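Local coordinates for putative fusidic acid resistance protein (Staphylococcus aureus, PDB 2YB5), which confers resistance to the antibiotic fusidic acid, probably by binding elongation factor G and clearing it from the ribosome, at residues G122-S127 with I190-F195; C158-Q163 with Q199-I204; F87-S92 with I113-I118; R130-Y135 with G144-I149. All coordinates share one frame; numbering follows the deposited sequence.

Interaction 1: G122-S127 with I190-F195; sequences GWNDNS and ICYDSF. With ZN (zinc ion), chain C.
Where strand 186-191 of the treble-clef zinc finger turns into helix 194-200, the turn leans on edge strand 121-125, with Asn124 reaching Tyr192 and Gly122 meeting Ser194 and Phe195. Asn124 ND2 donates to Tyr192 O at 3.3 Å, a nearly straight bond (167° at the hydrogen), and Tyr192 O lies close to the plane of the amide. With CG anti to the backbone N (chi1 -170°), the Tyr192 ring comes under the same nitrogen, which sits over one face, offset toward the rim and 3.4 Å from CE2; the amide is turned 56° from the ring. Lys131 NZ also bonds Asn124 OD1, Tyr192 O and Ser194 OG, tying both sides together. In the zinc site Cys191 SG binds the ion at 2.1 Å, and Cys158, Cys161 and Cys197 complete it, so the turn touching strand 121-125 directly follows a metal ligand. At the other end, Gly122 O faces Ser194 CB at 3.5 Å and Phe195 CE2 at 3.3 Å. A water bridges the backbones, donating to Gly122 O and accepting from Ser194 N. Asp193 is the N-cap of the helix: its OD1 takes Phe195 N at 3.0 Å from above the carboxylate plane.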
loop_
_atom_site.group_PDB
_atom_site.type_symbol
_atom_site.label_atom_id
_atom_site.label_comp_id
_atom_site.label_asym_id
_atom_site.label_seq_id
_atom_site.Cartn_x
_atom_site.Cartn_y
_atom_site.Cartn_z
ATOM N N GLY A 122 -0.024 0.610 10.336
ATOM C CA GLY A 122 -1.273 0.437 11.045
ATOM C C GLY A 122 -1.162 -0.719 12.007
ATOM O O GLY A 122 -0.805 -1.829 11.599
ATOM N N TRP A 123 -1.461 -0.466 13.275
ATOM C CA TRP A 123 -1.381 -1.508 14.302
ATOM C C TRP A 123 -2.466 -1.371 15.338
ATOM O O TRP A 123 -2.926 -0.262 15.638
ATOM C CB TRP A 123 -0.015 -1.529 14.998
ATOM C CG TRP A 123 0.278 -0.392 15.982
ATOM C CD1 TRP A 123 0.250 -0.461 17.354
ATOM C CD2 TRP A 123 0.706 0.940 15.661
ATOM N NE1 TRP A 123 0.626 0.748 17.897
ATOM C CE2 TRP A 123 0.909 1.623 16.882
ATOM C CE3 TRP A 123 0.926 1.627 14.461
ATOM C CZ2 TRP A 123 1.300 2.959 16.932
ATOM C CZ3 TRP A 123 1.343 2.950 14.517
ATOM C CH2 TRP A 123 1.510 3.602 15.739
ATOM N N ASN A 124 -2.850 -2.512 15.896
ATOM C CA ASN A 124 -3.990 -2.577 16.784
ATOM C C ASN A 124 -3.557 -2.676 18.245
ATOM O O ASN A 124 -2.553 -3.319 18.576
ATOM C CB ASN A 124 -4.906 -3.749 16.385
ATOM C CG ASN A 124 -5.478 -3.602 14.974
ATOM O OD1 ASN A 124 -5.542 -2.494 14.418
ATOM N ND2 ASN A 124 -5.891 -4.722 14.381
ATOM N N ASP A 125 -4.297 -1.984 19.106
ATOM C CA ASP A 125 -4.216 -2.201 20.543
ATOM C C ASP A 125 -5.555 -2.805 20.982
ATOM O O ASP A 125 -6.496 -2.083 21.299
ATOM C CB ASP A 125 -3.935 -0.890 21.283
ATOM C CG ASP A 125 -3.825 -1.075 22.792
ATOM O OD1 ASP A 125 -3.682 -2.231 23.250
ATOM O OD2 ASP A 125 -3.877 -0.058 23.521
ATOM N N ASN A 126 -5.613 -4.136 20.977
ATOM C CA ASN A 126 -6.805 -4.895 21.351
ATOM C C ASN A 126 -7.327 -4.627 22.771
ATOM O O ASN A 126 -8.504 -4.857 23.043
ATOM C CB ASN A 126 -6.542 -6.408 21.204
ATOM C CG ASN A 126 -6.175 -6.827 19.770
ATOM O OD1 ASN A 126 -5.748 -7.959 19.541
ATOM N ND2 ASN A 126 -6.344 -5.920 18.811
ATOM N N SER A 127 -6.465 -4.160 23.677
ATOM C CA SER A 127 -6.901 -3.883 25.059
ATOM C C SER A 127 -7.810 -2.646 25.168
ATOM O O SER A 127 -8.566 -2.518 26.128
ATOM C CB SER A 127 -5.700 -3.788 26.017
ATOM O OG SER A 127 -4.735 -2.846 25.588
ATOM N N ILE A 190 -12.648 -0.502 7.101
ATOM C CA ILE A 190 -11.313 -0.713 6.571
ATOM C C ILE A 190 -10.783 -2.097 6.961
ATOM O O ILE A 190 -11.340 -2.763 7.840
ATOM C CB ILE A 190 -10.317 0.358 7.075
ATOM C CG1 ILE A 190 -10.179 0.300 8.608
ATOM C CG2 ILE A 190 -10.731 1.749 6.599
ATOM C CD1 ILE A 190 -9.164 1.301 9.192
ATOM N N CYS A 191 -9.688 -2.497 6.319
ATOM C CA CYS A 191 -9.040 -3.770 6.603
ATOM C C CYS A 191 -8.699 -3.824 8.089
ATOM O O CYS A 191 -8.074 -2.914 8.620
ATOM C CB CYS A 191 -7.766 -3.927 5.772
ATOM S SG CYS A 191 -7.948 -4.015 3.920
ATOM N N TYR A 192 -9.135 -4.878 8.769
ATOM C CA TYR A 192 -8.753 -5.078 10.153
ATOM C C TYR A 192 -7.227 -5.168 10.283
ATOM O O TYR A 192 -6.631 -4.598 11.198
ATOM C CB TYR A 192 -9.367 -6.358 10.706
ATOM C CG TYR A 192 -9.192 -6.452 12.197
ATOM C CD1 TYR A 192 -9.950 -5.651 13.040
ATOM C CD2 TYR A 192 -8.243 -7.303 12.764
ATOM C CE1 TYR A 192 -9.788 -5.702 14.415
ATOM C CE2 TYR A 192 -8.080 -7.366 14.138
ATOM C CZ TYR A 192 -8.854 -6.554 14.956
ATOM O OH TYR A 192 -8.733 -6.594 16.322
ATOM N N ASP A 193 -6.627 -5.904 9.354
ATOM C CA ASP A 193 -5.189 -6.111 9.291
ATOM C C ASP A 193 -4.571 -5.136 8.276
ATOM O O ASP A 193 -4.680 -5.332 7.071
ATOM C CB ASP A 193 -4.918 -7.567 8.886
ATOM C CG ASP A 193 -3.458 -7.867 8.710
ATOM O OD1 ASP A 193 -2.607 -7.009 9.008
ATOM O OD2 ASP A 193 -3.154 -8.984 8.261
ATOM N N SER A 194 -3.933 -4.083 8.784
ATOM C CA SER A 194 -3.356 -3.039 7.950
ATOM C C SER A 194 -2.198 -3.544 7.093
ATOM O O SER A 194 -1.895 -2.957 6.054
ATOM C CB SER A 194 -2.902 -1.866 8.818
ATOM O OG SER A 194 -4.012 -1.320 9.517
ATOM N N PHE A 195 -1.563 -4.641 7.503
ATOM C CA PHE A 195 -0.480 -5.219 6.707
ATOM C C PHE A 195 -1.007 -5.860 5.435
ATOM O O PHE A 195 -0.413 -5.701 4.368
ATOM C CB PHE A 195 0.372 -6.156 7.565
ATOM C CG PHE A 195 1.006 -5.436 8.721
ATOM C CD1 PHE A 195 2.193 -4.750 8.547
ATOM C CD2 PHE A 195 0.353 -5.350 9.949
ATOM C CE1 PHE A 195 2.764 -4.036 9.597
ATOM C CE2 PHE A 195 0.911 -4.631 11.000
ATOM C CZ PHE A 195 2.121 -3.975 10.821
HETATM ZN ZN ZN C . -7.529 -2.152 2.985
HETATM O O HOH W 1 -3.052 -3.764 11.616
#

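Interaction 2: C158-Q163 with Q199-I204; sequences CKICNQ and QNLDDI. With ZN (zinc ion), chain C.
Cys161 meets Asn200 beside the zinc ion. Cys161 SG binds the metal at 2.4 Å and accepts a weak hydrogen bond from Asn200 ND2, which is 3.7 Å from the sulfur. Cys158 SG binds the same ion at 2.3 Å, and Cys191 and Cys197 supply the other two sulfurs. The torsion of Cys161 (chi1 64°) sets SG between its backbone N and carbonyl carbon, and there it faces the zinc ion. Backbone N-H groups grip the sulfurs as well. Cys158 SG accepts from Ile160 N at 3.2 Å and from Cys161 N, and Cys161 SG takes a weak bond from Gln163 N; such donors would be expected to temper the negative charge of the thiolates. On the next shell, Cys161 CB rests 3.7 Å from Asn200 CB. Gln163 lays its amide over that of Asn200, the two planes stacked at 24°, and its NE2 comes within 3.5 Å of Asn200 CB. Leu201 CD1 meets Ile160, 4.1 Å from CG2 and 3.8 Å from Ile160 O. Further out, a water sits between the two segments, accepting from Asp202 N and lying close to Cys161 O. Behind this layer, Leu207 and Phe210 of helix 204-214 pack on Ile160. Two cysteines on a CxxC knuckle, completed by a second pair from a strand end and the following helix, are the four-cysteine zinc site of a treble-clef finger.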
loop_
_atom_site.group_PDB
_atom_site.type_symbol
_atom_site.label_atom_id
_atom_site.label_comp_id
_atom_site.label_asym_id
_atom_site.label_seq_id
_atom_site.Cartn_x
_atom_site.Cartn_y
_atom_site.Cartn_z
ATOM N N CYS A 158 -12.719 -2.494 1.744
ATOM C CA CYS A 158 -11.961 -1.581 2.590
ATOM C C CYS A 158 -11.966 -0.207 1.944
ATOM O O CYS A 158 -11.631 -0.078 0.779
ATOM C CB CYS A 158 -10.517 -2.071 2.745
ATOM S SG CYS A 158 -9.355 -0.832 3.399
ATOM N N LYS A 159 -12.312 0.833 2.691
ATOM C CA LYS A 159 -12.320 2.165 2.089
ATOM C C LYS A 159 -10.951 2.856 1.989
ATOM O O LYS A 159 -10.885 4.012 1.578
ATOM C CB LYS A 159 -13.355 3.051 2.775
ATOM C CG LYS A 159 -14.784 2.500 2.633
ATOM C CD LYS A 159 -15.275 2.441 1.179
ATOM C CE LYS A 159 -16.660 1.804 1.086
ATOM N NZ LYS A 159 -17.156 1.663 -0.319
ATOM N N ILE A 160 -9.866 2.156 2.328
ATOM C CA ILE A 160 -8.527 2.655 2.038
ATOM C C ILE A 160 -7.980 2.069 0.732
ATOM O O ILE A 160 -7.633 2.808 -0.179
ATOM C CB ILE A 160 -7.567 2.382 3.190
ATOM C CG1 ILE A 160 -7.917 3.281 4.380
ATOM C CG2 ILE A 160 -6.111 2.627 2.759
ATOM C CD1 ILE A 160 -7.307 2.846 5.657
ATOM N N CYS A 161 -7.901 0.745 0.644
ATOM C CA CYS A 161 -7.313 0.089 -0.506
ATOM C C CYS A 161 -8.359 -0.256 -1.565
ATOM O O CYS A 161 -7.999 -0.680 -2.653
ATOM C CB CYS A 161 -6.576 -1.185 -0.076
ATOM S SG CYS A 161 -7.634 -2.476 0.635
ATOM N N ASN A 162 -9.638 -0.089 -1.218
ATOM C CA ASN A 162 -10.779 -0.353 -2.098
ATOM C C ASN A 162 -10.995 -1.812 -2.493
ATOM O O ASN A 162 -11.844 -2.084 -3.325
ATOM C CB ASN A 162 -10.723 0.522 -3.361
ATOM C CG ASN A 162 -10.905 1.996 -3.060
ATOM O OD1 ASN A 162 -10.247 2.849 -3.658
ATOM N ND2 ASN A 162 -11.815 2.304 -2.151
ATOM N N GLN A 163 -10.269 -2.754 -1.896
ATOM C CA GLN A 163 -10.486 -4.170 -2.206
ATOM C C GLN A 163 -11.368 -4.851 -1.156
ATOM O O GLN A 163 -11.652 -4.280 -0.097
ATOM C CB GLN A 163 -9.145 -4.890 -2.356
ATOM C CG GLN A 163 -8.275 -4.263 -3.461
ATOM C CD GLN A 163 -7.187 -5.180 -3.982
ATOM O OE1 GLN A 163 -7.338 -6.401 -4.000
ATOM N NE2 GLN A 163 -6.080 -4.587 -4.426
ATOM N N GLN A 199 -0.550 -4.462 1.313
ATOM C CA GLN A 199 -0.291 -5.304 0.133
ATOM C C GLN A 199 -1.228 -4.956 -1.023
ATOM O O GLN A 199 -0.881 -5.169 -2.181
ATOM C CB GLN A 199 -0.435 -6.802 0.466
ATOM C CG GLN A 199 0.575 -7.344 1.482
ATOM C CD GLN A 199 1.993 -7.344 0.957
ATOM O OE1 GLN A 199 2.549 -6.293 0.639
ATOM N NE2 GLN A 199 2.596 -8.531 0.858
ATOM N N ASN A 200 -2.408 -4.432 -0.703
ATOM C CA ASN A 200 -3.397 -4.048 -1.710
ATOM C C ASN A 200 -3.314 -2.579 -2.135
ATOM O O ASN A 200 -3.831 -2.208 -3.188
ATOM C CB ASN A 200 -4.823 -4.274 -1.176
ATOM C CG ASN A 200 -5.034 -5.670 -0.580
ATOM O OD1 ASN A 200 -4.334 -6.635 -0.938
ATOM N ND2 ASN A 200 -6.014 -5.776 0.345
ATOM N N LEU A 201 -2.722 -1.735 -1.299
ATOM C CA LEU A 201 -2.829 -0.290 -1.498
ATOM C C LEU A 201 -1.912 0.200 -2.621
ATOM O O LEU A 201 -0.689 0.212 -2.471
ATOM C CB LEU A 201 -2.514 0.457 -0.193
ATOM C CG LEU A 201 -2.530 1.986 -0.248
ATOM C CD1 LEU A 201 -3.887 2.522 -0.720
ATOM C CD2 LEU A 201 -2.153 2.577 1.129
ATOM N N ASP A 202 -2.499 0.633 -3.736
ATOM C CA ASP A 202 -1.678 1.067 -4.880
ATOM C C ASP A 202 -1.595 2.584 -5.073
ATOM O O ASP A 202 -0.933 3.036 -6.002
ATOM C CB ASP A 202 -2.121 0.390 -6.171
ATOM C CG ASP A 202 -3.545 0.725 -6.555
ATOM O OD1 ASP A 202 -4.132 1.673 -5.990
ATOM O OD2 ASP A 202 -4.078 0.023 -7.421
ATOM N N ASP A 203 -2.225 3.362 -4.187
ATOM C CA ASP A 203 -2.188 4.826 -4.282
ATOM C C ASP A 203 -2.333 5.482 -2.904
ATOM O O ASP A 203 -3.403 5.427 -2.301
ATOM C CB ASP A 203 -3.295 5.304 -5.228
ATOM C CG ASP A 203 -3.151 6.764 -5.634
ATOM O OD1 ASP A 203 -2.343 7.493 -5.036
ATOM O OD2 ASP A 203 -3.864 7.187 -6.568
ATOM N N ILE A 204 -1.256 6.102 -2.414
ATOM C CA ILE A 204 -1.274 6.784 -1.091
ATOM C C ILE A 204 -2.374 7.842 -1.012
ATOM O O ILE A 204 -2.862 8.138 0.078
ATOM C CB ILE A 204 0.093 7.419 -0.719
ATOM C CG1 ILE A 204 0.166 7.751 0.780
ATOM C CG2 ILE A 204 0.392 8.675 -1.568
ATOM C CD1 ILE A 204 0.254 6.528 1.674
HETATM ZN ZN ZN C . -7.529 -2.152 2.985
HETATM O O HOH W 2 -5.563 0.490 -3.591
#

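Interaction 3: F87-S92 with I113-I118; sequences FEIPSS and IDTKEI
Phe87 and Ile118 cross obliquely where the linker ahead of helix 92-98 passes a type I beta turn, Asp114 to Glu117, that precedes the sheet of the zinc-finger domain. With CG anti to the backbone N (chi1 -176°), the Phe87 ring is carried to where Ile118 CD1 lies over one face as a CH-pi contact, 4.2 Å from the ring centroid and 28° off its normal; the nearest ring atom to that methyl is CD2, at 3.8 Å. Phe87 CB rests 3.5 Å from Ile118 O. The approach of Ile89 to Ile113 is different: the two side chains reach toward each other tip to tip, CD1 to CD1 at 3.8 Å, and Ile89 CG1 also sits in plane at the edge of the Phe87 ring. Thr115 turns its CB and methyl to the Phe87 carbonyl, with CB 3.5 Å from Phe87 O. Its hydroxyl bonds Asp86, which also makes a salt bridge with Lys116, so the residue just before Phe87 grips the turn too. Leu121 of the edge strand touches Phe87, Ile89 and Ile113, and Phe195 of helix 194-200 covers Ile113 and Ile118. The turn is itself braced by an Asx turn, in which Asp114 OD1 accepts from Lys116 N. Across the contact, Phe87 N donates to Thr115 O at 2.9 Å, almost straight at 176°.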
loop_
_atom_site.group_PDB
_atom_site.type_symbol
_atom_site.label_atom_id
_atom_site.label_comp_id
_atom_site.label_asym_id
_atom_site.label_seq_id
_atom_site.Cartn_x
_atom_site.Cartn_y
_atom_site.Cartn_z
ATOM N N PHE A 87 9.789 2.456 4.160
ATOM C CA PHE A 87 8.996 3.254 5.078
ATOM C C PHE A 87 9.864 3.557 6.296
ATOM O O PHE A 87 10.431 2.646 6.886
ATOM C CB PHE A 87 7.762 2.461 5.494
ATOM C CG PHE A 87 6.818 3.216 6.371
ATOM C CD1 PHE A 87 5.803 3.972 5.818
ATOM C CD2 PHE A 87 6.941 3.166 7.755
ATOM C CE1 PHE A 87 4.908 4.663 6.619
ATOM C CE2 PHE A 87 6.066 3.856 8.564
ATOM C CZ PHE A 87 5.043 4.609 7.994
ATOM N N GLU A 88 9.979 4.836 6.643
ATOM C CA GLU A 88 10.661 5.260 7.872
ATOM C C GLU A 88 9.665 5.259 9.024
ATOM O O GLU A 88 8.588 5.865 8.934
ATOM C CB GLU A 88 11.286 6.644 7.702
ATOM C CG GLU A 88 12.318 6.676 6.573
ATOM C CD GLU A 88 12.992 8.022 6.403
ATOM O OE1 GLU A 88 12.620 8.986 7.115
ATOM O OE2 GLU A 88 13.898 8.112 5.549
ATOM N N ILE A 89 10.006 4.531 10.075
ATOM C CA ILE A 89 9.154 4.413 11.227
ATOM C C ILE A 89 9.650 5.436 12.246
ATOM O O ILE A 89 10.839 5.459 12.557
ATOM C CB ILE A 89 9.225 3.009 11.857
ATOM C CG1 ILE A 89 8.883 1.928 10.827
ATOM C CG2 ILE A 89 8.279 2.931 13.034
ATOM C CD1 ILE A 89 8.712 0.533 11.442
ATOM N N PRO A 90 8.754 6.286 12.757
ATOM C CA PRO A 90 9.170 7.304 13.717
ATOM C C PRO A 90 9.914 6.732 14.933
ATOM O O PRO A 90 9.663 5.602 15.331
ATOM C CB PRO A 90 7.849 7.910 14.185
ATOM C CG PRO A 90 6.884 7.612 13.147
ATOM C CD PRO A 90 7.313 6.350 12.470
ATOM N N SER A 91 10.777 7.535 15.534
ATOM C CA SER A 91 11.401 7.189 16.822
ATOM C C SER A 91 10.340 7.114 17.921
ATOM O O SER A 91 9.175 7.485 17.692
ATOM C CB SER A 91 12.431 8.231 17.184
ATOM O OG SER A 91 11.787 9.418 17.599
ATOM N N SER A 92 10.727 6.659 19.114
ATOM C CA SER A 92 9.773 6.575 20.251
ATOM C C SER A 92 9.231 7.955 20.634
ATOM O O SER A 92 8.018 8.129 20.825
ATOM C CB SER A 92 10.413 5.905 21.482
ATOM O OG SER A 92 11.535 6.626 21.974
ATOM N N ILE A 113 7.284 -6.118 11.077
ATOM C CA ILE A 113 7.231 -5.116 10.011
ATOM C C ILE A 113 8.363 -5.225 8.991
ATOM O O ILE A 113 9.537 -5.066 9.328
ATOM C CB ILE A 113 7.226 -3.686 10.574
ATOM C CG1 ILE A 113 6.174 -3.542 11.677
ATOM C CG2 ILE A 113 6.944 -2.693 9.460
ATOM C CD1 ILE A 113 6.170 -2.188 12.356
ATOM N N ASP A 114 7.980 -5.485 7.741
ATOM C CA ASP A 114 8.863 -5.345 6.588
ATOM C C ASP A 114 8.641 -3.957 5.989
ATOM O O ASP A 114 7.547 -3.648 5.533
ATOM C CB ASP A 114 8.545 -6.421 5.557
ATOM C CG ASP A 114 9.588 -6.515 4.475
ATOM O OD1 ASP A 114 10.109 -5.467 4.038
ATOM O OD2 ASP A 114 9.890 -7.651 4.057
ATOM N N THR A 115 9.679 -3.127 5.974
ATOM C CA THR A 115 9.502 -1.713 5.640
ATOM C C THR A 115 9.394 -1.433 4.135
ATOM O O THR A 115 9.054 -0.321 3.745
ATOM C CB THR A 115 10.587 -0.813 6.300
ATOM O OG1 THR A 115 11.896 -1.284 5.964
ATOM C CG2 THR A 115 10.415 -0.807 7.808
ATOM N N LYS A 116 9.649 -2.441 3.302
ATOM C CA LYS A 116 9.412 -2.326 1.863
ATOM C C LYS A 116 7.993 -2.796 1.480
ATOM O O LYS A 116 7.680 -2.918 0.298
ATOM C CB LYS A 116 10.456 -3.134 1.084
ATOM C CG LYS A 116 11.896 -2.675 1.307
ATOM C CD LYS A 116 12.881 -3.614 0.631
ATOM C CE LYS A 116 14.314 -3.208 0.880
ATOM N NZ LYS A 116 14.681 -1.939 0.192
ATOM N N GLU A 117 7.161 -3.080 2.482
ATOM C CA GLU A 117 5.816 -3.599 2.255
ATOM C C GLU A 117 4.714 -2.728 2.817
ATOM O O GLU A 117 3.530 -3.093 2.722
ATOM C CB GLU A 117 5.676 -4.991 2.867
ATOM C CG GLU A 117 6.660 -6.010 2.349
ATOM C CD GLU A 117 6.271 -7.406 2.777
ATOM O OE1 GLU A 117 5.986 -7.588 3.983
ATOM O OE2 GLU A 117 6.234 -8.309 1.913
ATOM N N ILE A 118 5.065 -1.577 3.376
ATOM C CA ILE A 118 4.044 -0.683 3.910
ATOM C C ILE A 118 4.181 0.743 3.403
ATOM O O ILE A 118 5.282 1.295 3.328
ATOM C CB ILE A 118 3.980 -0.704 5.455
ATOM C CG1 ILE A 118 5.352 -0.536 6.088
ATOM C CG2 ILE A 118 3.318 -1.988 5.960
ATOM C CD1 ILE A 118 5.249 -0.210 7.583
#

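Interaction 4: R130-Y135 with G144-I149; sequences RKYIVY and GIYGEI
Tyr146 CE1 lies over the centre of one face of the Arg130 guanidinium, 3.4 Å above its plane, with the phenol ring turned 29° from that plane. Arg130 CD comes in obliquely on the same ring, 3.4 Å from Tyr146 CD1. The bend at chi3 of Arg130 (-73°) turns NE out of the extended line of the chain. At the tip, Arg130 NH1 donates to Tyr132 OH at 3.1 Å. Over one face of the Tyr132 ring sits Arg130 CG, toward the rim. Tyr132 and Tyr146 lie side by side pointing the same way, their planes 42° apart, with Tyr132 CD1 3.5 Å from Tyr146 CB. Phe99 meets Tyr132 edge-to-face, and Trp123 of the neighbouring strand meets it too, so Tyr132 sits among aromatic rings. The opposite side of the sheet carries Lys131, Ile133 and Ile145. There Ile133 CB touches Ile145 CG2 at 3.9 Å, and Lys131 CE packs on Ile149 CD1 at 3.8 Å before NZ runs on to the turn at 192-194. Between the two sides run the backbone bonds of the hydrogen-bonded pairs Lys131-Gly147 and Ile133-Ile145; Lys131 N to Gly147 O measures 2.9 Å. Ile145 and Tyr135 also pack against helix 204-214. The arrangement is that of an antiparallel beta hairpin, its strands 130-136 and 142-149 inside the five-stranded sheet of the domain.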
loop_
_atom_site.group_PDB
_atom_site.type_symbol
_atom_site.label_atom_id
_atom_site.label_comp_id
_atom_site.label_asym_id
_atom_site.label_seq_id
_atom_site.Cartn_x
_atom_site.Cartn_y
_atom_site.Cartn_z
ATOM N N ARG A 130 -8.495 -0.397 19.698
ATOM C CA ARG A 130 -8.030 0.767 18.971
ATOM C C ARG A 130 -7.147 0.334 17.801
ATOM O O ARG A 130 -6.514 -0.719 17.856
ATOM C CB ARG A 130 -7.243 1.650 19.939
ATOM C CG ARG A 130 -6.859 3.020 19.410
ATOM C CD ARG A 130 -6.249 3.867 20.529
ATOM N NE ARG A 130 -7.252 4.317 21.492
ATOM C CZ ARG A 130 -7.010 5.129 22.521
ATOM N NH1 ARG A 130 -5.790 5.609 22.742
ATOM N NH2 ARG A 130 -7.999 5.473 23.327
ATOM N N LYS A 131 -7.140 1.134 16.737
ATOM C CA LYS A 131 -6.107 1.047 15.708
ATOM C C LYS A 131 -5.441 2.408 15.606
ATOM O O LYS A 131 -6.113 3.441 15.645
ATOM C CB LYS A 131 -6.661 0.624 14.328
ATOM C CG LYS A 131 -5.597 0.559 13.212
ATOM C CD LYS A 131 -6.170 0.380 11.816
ATOM C CE LYS A 131 -6.792 -0.997 11.557
ATOM N NZ LYS A 131 -5.770 -2.082 11.630
ATOM N N TYR A 132 -4.118 2.375 15.487
ATOM C CA TYR A 132 -3.296 3.542 15.244
ATOM C C TYR A 132 -2.788 3.468 13.813
ATOM O O TYR A 132 -2.435 2.381 13.342
ATOM C CB TYR A 132 -2.085 3.521 16.175
ATOM C CG TYR A 132 -2.403 3.722 17.620
ATOM C CD1 TYR A 132 -2.478 4.997 18.151
ATOM C CD2 TYR A 132 -2.603 2.644 18.470
ATOM C CE1 TYR A 132 -2.747 5.199 19.468
ATOM C CE2 TYR A 132 -2.877 2.837 19.805
ATOM C CZ TYR A 132 -2.951 4.122 20.296
ATOM O OH TYR A 132 -3.218 4.353 21.621
ATOM N N ILE A 133 -2.737 4.612 13.131
ATOM C CA ILE A 133 -2.249 4.684 11.760
ATOM C C ILE A 133 -1.258 5.834 11.638
ATOM O O ILE A 133 -1.597 6.950 11.958
ATOM C CB ILE A 133 -3.411 4.870 10.754
ATOM C CG1 ILE A 133 -4.188 3.557 10.596
ATOM C CG2 ILE A 133 -2.894 5.364 9.394
ATOM C CD1 ILE A 133 -5.655 3.732 10.118
ATOM N N VAL A 134 -0.037 5.543 11.199
ATOM C CA VAL A 134 1.001 6.547 11.007
ATOM C C VAL A 134 1.459 6.504 9.545
ATOM O O VAL A 134 1.561 5.430 8.943
ATOM C CB VAL A 134 2.199 6.325 11.977
ATOM C CG1 VAL A 134 3.383 7.235 11.643
ATOM C CG2 VAL A 134 1.746 6.545 13.438
ATOM N N TYR A 135 1.707 7.687 8.994
ATOM C CA TYR A 135 2.095 7.873 7.601
ATOM C C TYR A 135 2.823 9.208 7.417
ATOM O O TYR A 135 2.857 10.056 8.325
ATOM C CB TYR A 135 0.853 7.820 6.692
ATOM C CG TYR A 135 -0.172 8.890 7.023
ATOM C CD1 TYR A 135 -0.101 10.143 6.427
ATOM C CD2 TYR A 135 -1.190 8.661 7.948
ATOM C CE1 TYR A 135 -1.023 11.133 6.730
ATOM C CE2 TYR A 135 -2.098 9.646 8.274
ATOM C CZ TYR A 135 -2.009 10.882 7.651
ATOM O OH TYR A 135 -2.887 11.882 7.936
ATOM N N GLY A 144 -0.455 11.177 12.123
ATOM C CA GLY A 144 -1.044 10.004 12.725
ATOM C C GLY A 144 -2.480 10.255 13.142
ATOM O O GLY A 144 -2.888 11.397 13.427
ATOM N N ILE A 145 -3.244 9.175 13.175
ATOM C CA ILE A 145 -4.628 9.199 13.597
ATOM C C ILE A 145 -4.863 7.894 14.353
ATOM O O ILE A 145 -4.129 6.931 14.155
ATOM C CB ILE A 145 -5.547 9.308 12.353
ATOM C CG1 ILE A 145 -6.969 9.697 12.741
ATOM C CG2 ILE A 145 -5.544 8.000 11.568
ATOM C CD1 ILE A 145 -7.927 9.809 11.542
ATOM N N TYR A 146 -5.861 7.860 15.225
ATOM C CA TYR A 146 -6.304 6.600 15.824
ATOM C C TYR A 146 -7.809 6.607 16.032
ATOM O O TYR A 146 -8.439 7.658 16.006
ATOM C CB TYR A 146 -5.594 6.321 17.148
ATOM C CG TYR A 146 -5.983 7.206 18.311
ATOM C CD1 TYR A 146 -7.044 6.865 19.155
ATOM C CD2 TYR A 146 -5.269 8.358 18.597
ATOM C CE1 TYR A 146 -7.398 7.673 20.228
ATOM C CE2 TYR A 146 -5.604 9.167 19.678
ATOM C CZ TYR A 146 -6.667 8.825 20.488
ATOM O OH TYR A 146 -6.992 9.635 21.550
ATOM N N GLY A 147 -8.373 5.423 16.236
ATOM C CA GLY A 147 -9.796 5.296 16.472
ATOM C C GLY A 147 -10.184 3.922 16.959
ATOM O O GLY A 147 -9.350 3.016 17.020
ATOM N N GLU A 148 -11.456 3.784 17.310
ATOM C CA GLU A 148 -12.020 2.513 17.738
ATOM C C GLU A 148 -12.296 1.609 16.541
ATOM O O GLU A 148 -12.863 2.041 15.518
ATOM C CB GLU A 148 -13.326 2.732 18.523
ATOM C CG GLU A 148 -13.847 1.451 19.211
ATOM C CD GLU A 148 -15.089 1.676 20.066
ATOM O OE1 GLU A 148 -14.989 2.377 21.102
ATOM O OE2 GLU A 148 -16.165 1.148 19.700
ATOM N N ILE A 149 -11.906 0.348 16.670
ATOM C CA ILE A 149 -12.212 -0.641 15.652
ATOM C C ILE A 149 -12.691 -1.934 16.326
ATOM O O ILE A 149 -11.976 -2.527 17.124
ATOM C CB ILE A 149 -10.995 -0.865 14.713
ATOM C CG1 ILE A 149 -11.418 -1.657 13.468
ATOM C CG2 ILE A 149 -9.835 -1.534 15.455
ATOM C CD1 ILE A 149 -10.450 -1.555 12.292
#

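Along the chain, interaction 3 closes first, interaction 4 lies within the span between the two segments of interaction 1, and interactions 1 and 2 cross, their segments alternating. Interactions 1 and 4 are neighbours, centres about 8 Å apart, on adjacent strands 121-125 and 130-136 of the antiparallel sheet; Lys131 joins them. Interactions 1 and 2 lie with centres about 14 Å apart, sharing helix 194-200 and the zinc ion. Interaction 3, about 15 Å from interactions 1 and 4 between centres, brings the linker onto this core through Phe195 and Val134. The contacts thus tie sheet, zinc site and linker together, consistent with a zinc-stabilised C-terminal domain.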